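Local coordinates for protein TRAP dicarboxylate transporter-DctP subunit (Desulfovibrio salexigens, PDB 4N6D) that probably binds a small, carboxylate-bearing solute in the periplasm and delivers it to a TRAP-type membrane transporter, at residues A323-L326 and S327-E331; E272-K275 and R276-W280. All blocks are in the same frame, centred on the assembly; numbering follows the deposited sequence. Where two conformers were deposited one is given.

Contact 1 of 2, residues A323-L326 and S327-E331; sequences AAVL and SDVEE
S327 N donates to A323 O at 3.0 Å, the first of four successive i to i+4 backbone bonds that run as one alpha-helix from A323 to E330. D328 N follows to A324 O (3.1 Å), V329 N to V325 O (2.9 Å) and E330 N to L326 O (3.1 Å), so every carbonyl of A323-L326 is engaged by an amide one turn on; S327 O continues the series by taking E331 N. D328 has its CG beside its own backbone N (chi1 -72°), which brings CG within 3.3 Å of A324 O; its OD2 is satisfied elsewhere, by a salt bridge to K130 and a hydrogen bond with Y131. E330 sends its carboxylate along the helix, where OE2 forms a salt bridge with R333. The one apolar side-chain contact joins V325 CG1 to V329 CG2 at 4.2 Å, on the buried side of the helix. There V325 packs on L127 and Y131 of helix 117-131 and on W311 of helix 294-317, and V329 meets L112 and F114. L326, partly exposed, lies on I308 and W311 of helix 294-317, so helix 322-337 lies against both helices and the loops with V107 and L112.

Contact 2 of 2, residues E272-K275 and R276-W280; sequences EHVK and RSLAW
E272 meets R276 twice, through backbone and side chain. Its carbonyl O accepts R276 N at 2.9 Å, while OE2 forms a salt bridge with R276 NE at 3.0 Å; the N-H...O angle of 130° makes this second hydrogen bond weak. A bend at chi2 (64°) folds the glutamate back over the arginine, whose chain is extended from CG to NE. E272 CG consequently lies 3.5 Å above one guanidinium face, offset toward its rim, and the carboxylate and guanidinium planes stand 80° apart. Such a steep angle is inconsistent with a flat, two-pronged ion pair, and NE is the nitrogen nearest to OE2.

H273 contributes its carbonyl to S277 N, but the side chains of H273 and, in the modelled conformer, S277 reach helix 212-215 and the loop before it: H273 NE2 bonds to D215, and S277 OG to F210 O and K214 N. At V274 the carbonyl receives L278 N nearly head-on. The two side chains run side by side in the same direction, CG1 of V274 reaching CD1 of L278 at 3.9 Å; V274 also touches A148 and F210, and L278 touches L213. K275 closes the series by accepting A279 N at 3.0 Å, and the CB of A279 comes to 3.5 Å from that same carbonyl O.

Side-chain pairing at i to i+4, by salt bridge in E272-R276 and by apolar contact in V274-L278, is characteristic of a regular alpha-helix, here the long helix 249-285 of this family 7 solute-binding protein, with H273 and S277 facing helix 212-215.

Contact 2 precedes contact 1 along the chain, and strand 288-290 and helix 294-317 come between their two helices. Their centres are 31 Å apart and their nearest atoms about 20 Å, so the two do not touch; their centres lie 17 Å (contact 2) and 18 Å (contact 1) from the centre of the chain. Contact 2, at the surface, belongs to helix 249-285, where it borders helix 212-215, whereas contact 1, partly buried, belongs to helix 322-337, near the C-terminus, against helices 117-131 and 294-317. Neither includes the iodinated-ligand residues R81, M84 and R138. Both are local helix segments, each packed against a different set of neighbours in the solute-binding fold.

Contact 1 of 2, residues A323-L326 and S327-E331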
loop_
_atom_site.group_PDB
_atom_site.type_symbol
_atom_site.label_atom_id
_atom_site.label_comp_id
_atom_site.label_asym_id
_atom_site.label_seq_id
_atom_site.Cartn_x
_atom_site.Cartn_y
_atom_site.Cartn_z
ATOM N N ALA A 323 -6.573 -2.161 -20.444
ATOM C CA ALA A 323 -5.386 -2.816 -20.999
ATOM C C ALA A 323 -4.250 -1.804 -21.151
ATOM O O ALA A 323 -3.063 -2.125 -20.894
ATOM C CB ALA A 323 -5.687 -3.507 -22.323
ATOM N N ALA A 324 -4.580 -0.580 -21.556
ATOM C CA ALA A 324 -3.547 0.432 -21.714
ATOM C C ALA A 324 -2.904 0.769 -20.379
ATOM O O ALA A 324 -1.679 0.962 -20.290
ATOM C CB ALA A 324 -4.095 1.686 -22.392
ATOM N N VAL A 325 -3.726 0.871 -19.334
ATOM C CA VAL A 325 -3.227 1.176 -18.008
ATOM C C VAL A 325 -2.319 0.042 -17.521
ATOM O O VAL A 325 -1.229 0.300 -16.992
ATOM C CB VAL A 325 -4.390 1.356 -17.014
ATOM C CG1 VAL A 325 -3.876 1.447 -15.582
ATOM C CG2 VAL A 325 -5.215 2.605 -17.365
ATOM N N LEU A 326 -2.749 -1.210 -17.685
ATOM C CA LEU A 326 -1.936 -2.340 -17.229
ATOM C C LEU A 326 -0.589 -2.381 -17.942
ATOM O O LEU A 326 0.427 -2.683 -17.347
ATOM C CB LEU A 326 -2.657 -3.669 -17.431
ATOM C CG LEU A 326 -3.843 -3.910 -16.486
ATOM C CD1 LEU A 326 -4.818 -4.925 -17.036
ATOM C CD2 LEU A 326 -3.354 -4.311 -15.114
ATOM N N SER A 327 -0.579 -2.094 -19.229
ATOM C CA SER A 327 0.683 -2.019 -19.964
ATOM C C SER A 327 1.591 -0.978 -19.335
ATOM O O SER A 327 2.770 -1.222 -19.059
ATOM C CB SER A 327 0.438 -1.629 -21.409
ATOM O OG SER A 327 -0.233 -2.654 -22.106
ATOM N N ASP A 328 1.045 0.211 -19.134
ATOM C CA ASP A 328 1.824 1.289 -18.567
ATOM C C ASP A 328 2.356 0.964 -17.171
ATOM O O ASP A 328 3.469 1.356 -16.823
ATOM C CB ASP A 328 1.001 2.570 -18.523
ATOM C CG ASP A 328 0.799 3.177 -19.889
ATOM O OD1 ASP A 328 1.484 2.741 -20.845
ATOM O OD2 ASP A 328 -0.040 4.110 -19.992
ATOM N N VAL A 329 1.580 0.227 -16.385
ATOM C CA VAL A 329 1.993 -0.141 -15.036
ATOM C C VAL A 329 3.222 -1.052 -15.117
ATOM O O VAL A 329 4.173 -0.870 -14.356
ATOM C CB VAL A 329 0.862 -0.826 -14.254
ATOM C CG1 VAL A 329 1.368 -1.446 -12.956
ATOM C CG2 VAL A 329 -0.217 0.211 -13.929
ATOM N N GLU A 330 3.210 -2.014 -16.034
ATOM C CA GLU A 330 4.364 -2.925 -16.146
ATOM C C GLU A 330 5.614 -2.157 -16.590
ATOM O O GLU A 330 6.735 -2.444 -16.152
ATOM C CB GLU A 330 4.071 -4.087 -17.101
ATOM C CG GLU A 330 5.271 -4.998 -17.409
ATOM C CD GLU A 330 5.764 -5.843 -16.238
ATOM O OE1 GLU A 330 5.193 -5.795 -15.127
ATOM O OE2 GLU A 330 6.729 -6.597 -16.461
ATOM N N GLU A 331 5.426 -1.200 -17.485
ATOM C CA GLU A 331 6.543 -0.382 -17.934
ATOM C C GLU A 331 7.150 0.345 -16.731
ATOM O O GLU A 331 8.371 0.403 -16.591
ATOM C CB GLU A 331 6.098 0.611 -19.015
ATOM C CG GLU A 331 7.203 1.598 -19.455
ATOM C CD GLU A 331 6.791 2.539 -20.566
ATOM O OE1 GLU A 331 5.577 2.694 -20.812
ATOM O OE2 GLU A 331 7.699 3.119 -21.218
#

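Contact 2 of 2, residues E272-K275 and R276-W280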
loop_
_atom_site.group_PDB
_atom_site.type_symbol
_atom_site.label_atom_id
_atom_site.label_comp_id
_atom_site.label_asym_id
_atom_site.label_seq_id
_atom_site.Cartn_x
_atom_site.Cartn_y
_atom_site.Cartn_z
ATOM N N GLU A 272 12.638 -0.009 4.330
ATOM C CA GLU A 272 13.631 -0.120 5.404
ATOM C C GLU A 272 12.992 -0.641 6.693
ATOM O O GLU A 272 13.596 -1.403 7.441
ATOM C CB GLU A 272 14.305 1.234 5.619
ATOM C CG GLU A 272 15.336 1.271 6.757
ATOM C CD GLU A 272 16.548 0.383 6.528
ATOM O OE1 GLU A 272 16.892 0.085 5.355
ATOM O OE2 GLU A 272 17.167 -0.015 7.540
ATOM N N HIS A 273 11.753 -0.241 6.930
ATOM C CA HIS A 273 10.997 -0.694 8.088
ATOM C C HIS A 273 10.743 -2.204 8.008
ATOM O O HIS A 273 10.820 -2.910 9.029
ATOM C CB HIS A 273 9.690 0.094 8.169
ATOM C CG HIS A 273 8.881 -0.192 9.388
ATOM N ND1 HIS A 273 9.314 0.124 10.659
ATOM C CD2 HIS A 273 7.664 -0.768 9.537
ATOM C CE1 HIS A 273 8.401 -0.250 11.535
ATOM N NE2 HIS A 273 7.393 -0.804 10.881
ATOM N N VAL A 274 10.450 -2.704 6.805
ATOM C CA VAL A 274 10.364 -4.147 6.588
ATOM C C VAL A 274 11.701 -4.807 6.834
ATOM O O VAL A 274 11.769 -5.833 7.511
ATOM C CB VAL A 274 9.849 -4.487 5.164
ATOM C CG1 VAL A 274 10.117 -5.927 4.797
ATOM C CG2 VAL A 274 8.381 -4.226 5.103
ATOM N N LYS A 275 12.776 -4.221 6.310
ATOM C CA LYS A 275 14.090 -4.807 6.496
ATOM C C LYS A 275 14.411 -4.933 7.993
ATOM O O LYS A 275 14.901 -5.973 8.450
ATOM C CB LYS A 275 15.147 -3.982 5.765
ATOM C CG LYS A 275 16.529 -4.574 5.821
ATOM C CD LYS A 275 17.488 -3.842 4.878
ATOM C CE LYS A 275 18.880 -4.491 4.903
ATOM N NZ LYS A 275 19.870 -3.705 4.129
ATOM N N ARG A 276 14.121 -3.891 8.760
ATOM C CA ARG A 276 14.341 -3.939 10.203
ATOM C C ARG A 276 13.483 -4.979 10.917
ATOM O O ARG A 276 13.946 -5.631 11.882
ATOM C CB ARG A 276 14.134 -2.545 10.805
ATOM C CG ARG A 276 15.206 -1.604 10.332
ATOM C CD ARG A 276 15.078 -0.187 10.846
ATOM N NE ARG A 276 16.166 0.632 10.302
ATOM C CZ ARG A 276 16.265 1.948 10.454
ATOM N NH1 ARG A 276 15.345 2.617 11.144
ATOM N NH2 ARG A 276 17.287 2.601 9.914
ATOM N N SER A 277 12.245 -5.142 10.456
ATOM C CA SER A 277 11.319 -6.115 11.036
ATOM C C SER A 277 11.891 -7.512 10.870
ATOM O O SER A 277 11.944 -8.301 11.816
ATOM C CB SER A 277 9.935 -6.024 10.372
ATOM O OG SER A 277 9.049 -7.032 10.851
ATOM N N LEU A 278 12.355 -7.798 9.660
ATOM C CA LEU A 278 12.856 -9.123 9.332
ATOM C C LEU A 278 14.154 -9.418 10.076
ATOM O O LEU A 278 14.345 -10.520 10.568
ATOM C CB LEU A 278 13.074 -9.252 7.834
ATOM C CG LEU A 278 11.776 -9.298 7.010
ATOM C CD1 LEU A 278 12.078 -9.246 5.529
ATOM C CD2 LEU A 278 10.971 -10.549 7.342
ATOM N N ALA A 279 15.037 -8.428 10.157
ATOM C CA ALA A 279 16.308 -8.633 10.855
ATOM C C ALA A 279 16.037 -8.877 12.336
ATOM O O ALA A 279 16.642 -9.761 12.939
ATOM C CB ALA A 279 17.232 -7.449 10.654
ATOM N N TRP A 280 15.115 -8.105 12.919
ATOM C CA TRP A 280 14.742 -8.298 14.328
ATOM C C TRP A 280 14.188 -9.712 14.553
ATOM O O TRP A 280 14.587 -10.408 15.482
ATOM C CB TRP A 280 13.717 -7.254 14.735
ATOM C CG TRP A 280 13.148 -7.363 16.129
ATOM C CD1 TRP A 280 13.614 -6.754 17.255
ATOM C CD2 TRP A 280 11.978 -8.094 16.522
ATOM N NE1 TRP A 280 12.813 -7.072 18.333
ATOM C CE2 TRP A 280 11.801 -7.887 17.902
ATOM C CE3 TRP A 280 11.058 -8.894 15.837
ATOM C CZ2 TRP A 280 10.756 -8.465 18.610
ATOM C CZ3 TRP A 280 10.019 -9.467 16.550
ATOM C CH2 TRP A 280 9.875 -9.244 17.911
#